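Local coordinates for protein CT_858 (Chlamydia trachomatis, PDB 3DOR) that probably acts as a secreted serine-type endopeptidase of Chlamydia, its mature form being a dimer, at residues Thr89-Ser94 and Lys546-Tyr551; Glu118-Pro123 and Glu179-Trp184; Tyr348-Leu353 and Phe440-Ile445. One frame throughout, in Å; residues are numbered along the deposited sequence.

Contact 1: Thr89-Ser94 and Lys546-Tyr551; sequences TVQKSS and KGYSEY
The amide of Gln91 meets the phenol of Tyr548 in a single nearly straight hydrogen bond: Gln91 NE2 donates to Tyr548 OH over 2.9 Å, with an angle of 170° at the hydrogen. The hydroxyl lies close to the plane of the amide, while NE2 sits at the edge of the tyrosine ring, near its plane. The two flat groups are nonetheless turned 47° from each other. Gln91 OE1 stays 3.7 Å from Tyr548 OH, so it is the nitrogen end of the amide that makes the contact.

Gln91 reaches across because its chain is extended and CG lies opposite the backbone N (chi1 -169°); the tyrosine advances from the opposite direction. In the next shell, Tyr548 OH is also hydrogen-bonded to Tyr253 OH, giving the phenol oxygen two polar partners. Phe538 meets the Tyr548 ring edge-to-face, and Phe261 packs against it too.

Backbone bonds to Tyr99 fix Gln91 in strand 83-92, whereas Tyr548 occupies the N-cap position of helix 549-564. The arrangement is a side-chain hydrogen bond between a strand of the curled antiparallel sheet in the PDZ-like part and the N-cap residue of the C-terminal helix.

Contact 2: Glu118-Pro123 and Glu179-Trp184; sequences EVDGAP and EVRVKW
Asp120 and Arg181 form a salt bridge on the surface of the PDZ domain, joining a tight beta-hairpin turn to strand 177-187. Each loses 20 Å² to the other segment, the two largest shares in this small contact. The charged atoms, Asp120 OD1 and Arg181 NH1, are 3.6 Å apart, which makes the bridge a fairly long one. OD1 approaches the guanidinium at its edge and near its plane, but the carboxylate itself is rotated 73° from that plane, and the two side chains cross at about a right angle. This is therefore a one-point pairing and not a two-pronged, coplanar one.

The turn explains where Asp120 stands. Val119 to Ala122 is a type I' turn, with Asp120 and Gly121 at its two central positions. The turn's own bond, Ala122 N to Val119 O, is weak at 3.3 Å; the firmer bond of this two-residue hairpin is Val119 N to Ala122 O, 2.7 Å. Arg181 bends at its second torsion (chi2 59°) and so brings its end back to the carboxylate although its first bond points away.

Strand 165-171 lies between the two elements and hydrogen-bonds both charged groups. Asp120 OD1 accepts from Thr167 N and Asp120 OD2 bonds Thr166 OG1, while Arg181 NH1 bonds Thr167 OG1. Close by, two carboxylates come near without touching, a like-charge approach that is probably mildly unfavourable, with Glu118 OE1 4.6 Å from Glu179 OE2.

Contact 3: Tyr348-Leu353 and Phe440-Ile445; sequences YLYALL and FGFEKI
Tyr350 and Phe442 supply the aromatic part of this buried contact. Their ring centres are 5.9 Å apart and their planes are inclined by 32°, a tilted meeting that fits neither a stack nor an edge-to-face pair. The closest approach is Tyr350 CD2 to Phe442 CD2 at 3.5 Å, with Tyr350 CE2 also near Phe442 CD2 and CB. Both side chains point across the contact, the tyrosine with CG opposite its carbonyl carbon (chi1 -74°).

Aliphatic packing centres on the CD1 methyl of Ile445. It touches the other delta carbon of the ring, with Tyr350 CD1 to Ile445 CD1 at 4.0 Å, so that Ile445 and Phe442 meet the two delta carbons from the same side of the ring plane. The same methyl rests against Leu353, one helical turn after Tyr350, where Leu353 CB is 3.6 Å from Ile445 CD1. The distance from Leu353 CD1 to Ile445 CD1, 3.2 Å, is tighter than a normal carbon contact; since chi2 of Ile445 (143°) also departs from a staggered value, the exact placing of that methyl is doubtful.

The polar part runs through one water. Tyr350 OH donates to it over 2.7 Å, and the water in turn donates to Phe442 O at 2.6 Å, giving the phenol a relayed link to the opposite backbone.

Leu363 of strand 361-368 packs against Tyr350, Phe442 and Ile445, and backbone bonds pair Ile445 with Leu361. Leu353 also lies on Phe472 and Leu476 of helix 468-478.

The chemistry implies that apolar burial joins helix 346-354 to the edge of a small antiparallel sheet in the S41 peptidase region, with one water accepting the hydrogen bond of the tyrosine hydroxyl and passing the link on to Phe442 O within an otherwise apolar interface.

Overall arrangement
The three contacts pass from surface to core and change chemistry on the way. Contact 2 is an exposed charge pair, contact 1 a partly buried neutral hydrogen bond, and contact 3 a buried, mainly apolar patch with one water-relayed polar link and far more area than the other two. Contacts 1 and 2 reach the same antiparallel sheet, through the neighbouring strands 83-92 and 177-187, and their centres are 22 Å apart. Both segments of contact 2 lie in this PDZ sheet; contact 1 joins it to helix 549-564, closing a loop of chain that encloses both others. Contact 3 belongs to the S41 region, its centre 48 Å from that of contact 2 across the chain's centre.

Contact 1: Thr89-Ser94 and Lys546-Tyr551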
# COMPACT_ATOMS: atom_id res chain seq x y z
N THR B 89 30.84 14.24 -8.28
CA THR B 89 30.37 14.43 -6.93
C THR B 89 31.18 15.54 -6.28
O THR B 89 32.41 15.51 -6.27
CB THR B 89 30.50 13.16 -6.07
OG1 THR B 89 29.80 12.07 -6.71
CG2 THR B 89 29.89 13.39 -4.69
N VAL B 90 30.49 16.54 -5.76
CA VAL B 90 31.13 17.66 -5.12
C VAL B 90 30.84 17.66 -3.62
O VAL B 90 29.84 17.08 -3.18
CB VAL B 90 30.63 18.98 -5.75
CG1 VAL B 90 31.06 20.18 -4.91
CG2 VAL B 90 31.19 19.11 -7.16
N GLN B 91 31.71 18.29 -2.84
CA GLN B 91 31.52 18.38 -1.40
C GLN B 91 31.96 19.78 -0.98
O GLN B 91 33.04 20.26 -1.36
CB GLN B 91 32.35 17.32 -0.68
CG GLN B 91 32.03 17.16 0.80
CD GLN B 91 32.74 15.97 1.43
OE1 GLN B 91 32.46 15.59 2.57
NE2 GLN B 91 33.66 15.37 0.68
N LYS B 92 31.12 20.45 -0.20
CA LYS B 92 31.41 21.80 0.26
C LYS B 92 32.23 21.76 1.54
O LYS B 92 31.84 21.12 2.52
CB LYS B 92 30.11 22.55 0.50
CG LYS B 92 30.29 24.02 0.83
CD LYS B 92 28.94 24.70 1.01
CE LYS B 92 29.13 26.18 1.32
NZ LYS B 92 27.83 26.90 1.43
N SER B 93 33.37 22.45 1.54
CA SER B 93 34.23 22.48 2.72
C SER B 93 33.79 23.59 3.68
O SER B 93 32.96 24.42 3.33
CB SER B 93 35.69 22.71 2.31
OG SER B 93 35.86 24.00 1.76
N SER B 94 34.38 23.60 4.87
CA SER B 94 34.05 24.58 5.89
C SER B 94 34.40 26.01 5.48
O SER B 94 33.84 26.96 6.02
CB SER B 94 34.76 24.24 7.21
OG SER B 94 36.17 24.20 7.03
N LYS B 546 40.50 13.61 -0.25
CA LYS B 546 39.74 12.57 0.43
C LYS B 546 40.43 11.84 1.57
O LYS B 546 40.11 10.69 1.85
CB LYS B 546 39.27 11.54 -0.60
CG LYS B 546 38.30 12.12 -1.59
CD LYS B 546 38.38 11.45 -2.95
CE LYS B 546 37.75 10.09 -2.95
NZ LYS B 546 37.61 9.61 -4.35
N GLY B 547 41.36 12.51 2.25
CA GLY B 547 42.06 11.89 3.35
C GLY B 547 41.43 12.13 4.71
O GLY B 547 41.55 11.29 5.60
N TYR B 548 40.75 13.26 4.87
CA TYR B 548 40.10 13.61 6.14
C TYR B 548 41.04 13.40 7.32
O TYR B 548 40.59 13.02 8.41
CB TYR B 548 38.83 12.78 6.35
CG TYR B 548 37.85 12.87 5.21
CD1 TYR B 548 37.96 12.02 4.11
CD2 TYR B 548 36.85 13.84 5.19
CE1 TYR B 548 37.12 12.14 3.01
CE2 TYR B 548 35.99 13.98 4.10
CZ TYR B 548 36.14 13.13 3.01
OH TYR B 548 35.33 13.28 1.90
N SER B 549 42.32 13.66 7.12
CA SER B 549 43.28 13.44 8.19
C SER B 549 43.10 14.43 9.33
O SER B 549 43.32 14.08 10.48
CB SER B 549 44.73 13.46 7.65
OG SER B 549 45.08 14.73 7.14
N GLU B 550 42.70 15.66 9.01
CA GLU B 550 42.49 16.64 10.07
C GLU B 550 41.27 16.24 10.90
O GLU B 550 41.31 16.23 12.13
CB GLU B 550 42.30 18.04 9.49
CG GLU B 550 43.48 18.52 8.66
CD GLU B 550 43.46 20.01 8.39
OE1 GLU B 550 42.38 20.63 8.45
OE2 GLU B 550 44.55 20.57 8.09
N TYR B 551 40.18 15.91 10.21
CA TYR B 551 38.96 15.48 10.88
C TYR B 551 39.27 14.25 11.74
O TYR B 551 39.01 14.23 12.95
CB TYR B 551 37.92 15.11 9.82
CG TYR B 551 36.63 14.53 10.37
CD1 TYR B 551 35.62 15.36 10.85
CD2 TYR B 551 36.40 13.15 10.36
CE1 TYR B 551 34.40 14.84 11.32
CE2 TYR B 551 35.20 12.61 10.83
CZ TYR B 551 34.20 13.46 11.30
OH TYR B 551 32.99 12.94 11.70

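Contact 2: Glu118-Pro123 and Glu179-Trp184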
# COMPACT_ATOMS: atom_id res chain seq x y z
N GLU B 118 32.16 27.76 -11.54
CA GLU B 118 30.95 28.18 -12.22
C GLU B 118 30.31 27.08 -13.05
O GLU B 118 30.92 26.04 -13.32
CB GLU B 118 31.26 29.37 -13.16
CG GLU B 118 32.28 30.39 -12.61
CD GLU B 118 32.65 31.49 -13.62
OE1 GLU B 118 32.79 31.17 -14.82
OE2 GLU B 118 32.81 32.66 -13.20
N VAL B 119 29.07 27.33 -13.46
CA VAL B 119 28.31 26.43 -14.30
C VAL B 119 27.66 27.34 -15.35
O VAL B 119 26.71 28.06 -15.05
CB VAL B 119 27.22 25.68 -13.50
CG1 VAL B 119 26.45 24.74 -14.42
CG2 VAL B 119 27.86 24.90 -12.36
N ASP B 120 28.22 27.33 -16.56
CA ASP B 120 27.73 28.17 -17.66
C ASP B 120 27.92 29.65 -17.39
O ASP B 120 27.05 30.47 -17.70
CB ASP B 120 26.25 27.90 -17.94
CG ASP B 120 26.00 26.54 -18.54
OD1 ASP B 120 26.79 26.15 -19.43
OD2 ASP B 120 25.02 25.88 -18.15
N GLY B 121 29.07 30.00 -16.82
CA GLY B 121 29.37 31.39 -16.54
C GLY B 121 28.81 31.90 -15.23
O GLY B 121 29.19 32.98 -14.78
N ALA B 122 27.93 31.12 -14.61
CA ALA B 122 27.34 31.52 -13.34
C ALA B 122 28.06 30.84 -12.19
O ALA B 122 28.31 29.63 -12.23
CB ALA B 122 25.86 31.17 -13.32
N PRO B 123 28.42 31.60 -11.14
CA PRO B 123 29.11 30.98 -10.00
C PRO B 123 28.22 29.90 -9.38
O PRO B 123 26.99 30.04 -9.36
CB PRO B 123 29.37 32.16 -9.07
CG PRO B 123 28.31 33.17 -9.45
CD PRO B 123 28.26 33.05 -10.95
N GLU B 179 38.16 25.48 -18.18
CA GLU B 179 36.74 25.43 -18.49
C GLU B 179 36.50 24.09 -19.14
O GLU B 179 36.98 23.83 -20.24
CB GLU B 179 36.35 26.56 -19.44
CG GLU B 179 36.70 27.94 -18.93
CD GLU B 179 35.68 28.98 -19.33
OE1 GLU B 179 35.30 29.02 -20.52
OE2 GLU B 179 35.27 29.77 -18.45
N VAL B 180 35.76 23.22 -18.46
CA VAL B 180 35.50 21.89 -18.99
C VAL B 180 34.08 21.77 -19.51
O VAL B 180 33.11 21.83 -18.75
CB VAL B 180 35.76 20.82 -17.91
CG1 VAL B 180 35.56 19.42 -18.49
CG2 VAL B 180 37.17 20.96 -17.38
N ARG B 181 33.97 21.61 -20.82
CA ARG B 181 32.69 21.47 -21.47
C ARG B 181 32.26 20.03 -21.28
O ARG B 181 32.98 19.09 -21.65
CB ARG B 181 32.81 21.82 -22.96
CG ARG B 181 31.48 22.07 -23.68
CD ARG B 181 30.70 23.22 -23.05
NE ARG B 181 29.54 23.61 -23.85
CZ ARG B 181 28.61 24.48 -23.45
NH1 ARG B 181 28.69 25.06 -22.26
NH2 ARG B 181 27.59 24.77 -24.25
N VAL B 182 31.09 19.85 -20.68
CA VAL B 182 30.55 18.54 -20.41
C VAL B 182 29.13 18.39 -20.97
O VAL B 182 28.44 19.38 -21.19
CB VAL B 182 30.58 18.28 -18.88
CG1 VAL B 182 29.43 17.40 -18.46
CG2 VAL B 182 31.90 17.64 -18.50
N LYS B 183 28.71 17.15 -21.20
CA LYS B 183 27.37 16.92 -21.73
C LYS B 183 26.46 16.13 -20.78
O LYS B 183 26.81 15.04 -20.33
CB LYS B 183 27.43 16.17 -23.06
CG LYS B 183 26.05 15.94 -23.66
CD LYS B 183 26.09 15.08 -24.91
CE LYS B 183 24.70 15.00 -25.54
NZ LYS B 183 24.62 14.04 -26.67
N TRP B 184 25.29 16.70 -20.48
CA TRP B 184 24.34 16.03 -19.61
C TRP B 184 23.96 14.66 -20.17
O TRP B 184 23.80 14.49 -21.38
CB TRP B 184 23.04 16.83 -19.49
CG TRP B 184 23.08 18.02 -18.59
CD1 TRP B 184 23.14 19.33 -18.96
CD2 TRP B 184 23.03 18.02 -17.15
NE1 TRP B 184 23.13 20.14 -17.86
CE2 TRP B 184 23.06 19.37 -16.73
CE3 TRP B 184 22.95 17.01 -16.18
CZ2 TRP B 184 23.02 19.73 -15.38
CZ3 TRP B 184 22.91 17.37 -14.84
CH2 TRP B 184 22.94 18.73 -14.45

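Contact 3: Tyr348-Leu353 and Phe440-Ile445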
# COMPACT_ATOMS: atom_id res chain seq x y z
N TYR B 348 13.72 -0.61 14.67
CA TYR B 348 15.07 -1.09 14.39
C TYR B 348 16.08 -0.16 15.06
O TYR B 348 17.07 -0.60 15.64
CB TYR B 348 15.31 -1.14 12.89
CG TYR B 348 16.73 -1.50 12.50
CD1 TYR B 348 17.25 -2.77 12.76
CD2 TYR B 348 17.54 -0.57 11.84
CE1 TYR B 348 18.54 -3.12 12.36
CE2 TYR B 348 18.83 -0.90 11.44
CZ TYR B 348 19.33 -2.18 11.69
OH TYR B 348 20.58 -2.53 11.25
N LEU B 349 15.81 1.14 14.97
CA LEU B 349 16.65 2.16 15.59
C LEU B 349 16.69 1.85 17.09
O LEU B 349 17.76 1.89 17.71
CB LEU B 349 16.04 3.55 15.35
CG LEU B 349 16.52 4.82 16.08
CD1 LEU B 349 16.03 4.80 17.48
CD2 LEU B 349 18.04 4.94 16.07
N TYR B 350 15.54 1.52 17.65
CA TYR B 350 15.44 1.20 19.08
C TYR B 350 16.22 -0.06 19.44
O TYR B 350 16.81 -0.14 20.52
CB TYR B 350 13.97 1.03 19.50
CG TYR B 350 13.18 2.32 19.61
CD1 TYR B 350 13.76 3.55 19.27
CD2 TYR B 350 11.86 2.32 20.05
CE1 TYR B 350 13.04 4.74 19.37
CE2 TYR B 350 11.13 3.50 20.15
CZ TYR B 350 11.73 4.71 19.80
OH TYR B 350 11.00 5.87 19.89
N ALA B 351 16.23 -1.05 18.55
CA ALA B 351 16.97 -2.28 18.81
C ALA B 351 18.47 -1.99 18.89
O ALA B 351 19.16 -2.48 19.78
CB ALA B 351 16.70 -3.29 17.70
N LEU B 352 18.98 -1.19 17.96
CA LEU B 352 20.39 -0.86 17.97
C LEU B 352 20.78 -0.08 19.22
O LEU B 352 21.82 -0.35 19.83
CB LEU B 352 20.75 -0.06 16.71
CG LEU B 352 20.43 -0.79 15.40
CD1 LEU B 352 21.17 -0.09 14.25
CD2 LEU B 352 20.86 -2.26 15.48
N LEU B 353 19.94 0.88 19.62
CA LEU B 353 20.21 1.64 20.83
C LEU B 353 20.24 0.72 22.06
O LEU B 353 21.06 0.89 22.96
CB LEU B 353 19.15 2.73 21.03
CG LEU B 353 19.26 3.94 20.09
CD1 LEU B 353 17.97 4.72 20.08
CD2 LEU B 353 20.41 4.84 20.55
N PHE B 440 4.90 3.97 19.80
CA PHE B 440 4.69 2.62 20.32
C PHE B 440 4.57 2.62 21.84
O PHE B 440 4.56 1.56 22.47
CB PHE B 440 5.84 1.69 19.91
CG PHE B 440 5.99 1.53 18.42
CD1 PHE B 440 6.98 2.23 17.73
CD2 PHE B 440 5.15 0.69 17.70
CE1 PHE B 440 7.11 2.10 16.35
CE2 PHE B 440 5.27 0.55 16.32
CZ PHE B 440 6.26 1.26 15.65
N GLY B 441 4.47 3.81 22.42
CA GLY B 441 4.35 3.92 23.86
C GLY B 441 5.66 3.75 24.63
O GLY B 441 5.66 3.87 25.84
N PHE B 442 6.76 3.46 23.93
CA PHE B 442 8.06 3.28 24.59
C PHE B 442 8.59 4.57 25.21
O PHE B 442 9.07 5.47 24.52
CB PHE B 442 9.11 2.76 23.59
CG PHE B 442 8.83 1.37 23.07
CD1 PHE B 442 7.56 0.82 23.15
CD2 PHE B 442 9.84 0.65 22.42
CE1 PHE B 442 7.29 -0.44 22.61
CE2 PHE B 442 9.58 -0.61 21.87
CZ PHE B 442 8.30 -1.16 21.96
N GLU B 443 8.50 4.66 26.53
CA GLU B 443 8.97 5.83 27.25
C GLU B 443 10.48 5.86 27.24
O GLU B 443 11.11 6.92 27.24
CB GLU B 443 8.48 5.78 28.69
CG GLU B 443 6.98 5.79 28.79
CD GLU B 443 6.48 6.90 29.68
OE1 GLU B 443 6.74 6.83 30.90
OE2 GLU B 443 5.83 7.83 29.15
N LYS B 444 11.08 4.68 27.24
CA LYS B 444 12.52 4.61 27.24
C LYS B 444 13.01 3.32 26.63
O LYS B 444 12.28 2.34 26.52
CB LYS B 444 13.05 4.74 28.67
CG LYS B 444 12.50 3.72 29.64
CD LYS B 444 12.95 3.98 31.07
CE LYS B 444 12.40 5.29 31.61
NZ LYS B 444 12.66 5.46 33.07
N ILE B 445 14.27 3.35 26.21
CA ILE B 445 14.91 2.19 25.66
C ILE B 445 15.46 1.42 26.83
O ILE B 445 16.11 1.98 27.71
CB ILE B 445 16.05 2.58 24.70
CG1 ILE B 445 15.47 2.75 23.29
CG2 ILE B 445 17.13 1.52 24.73
CD1 ILE B 445 16.08 3.86 22.53
O HOH W 1 9.17 5.76 21.93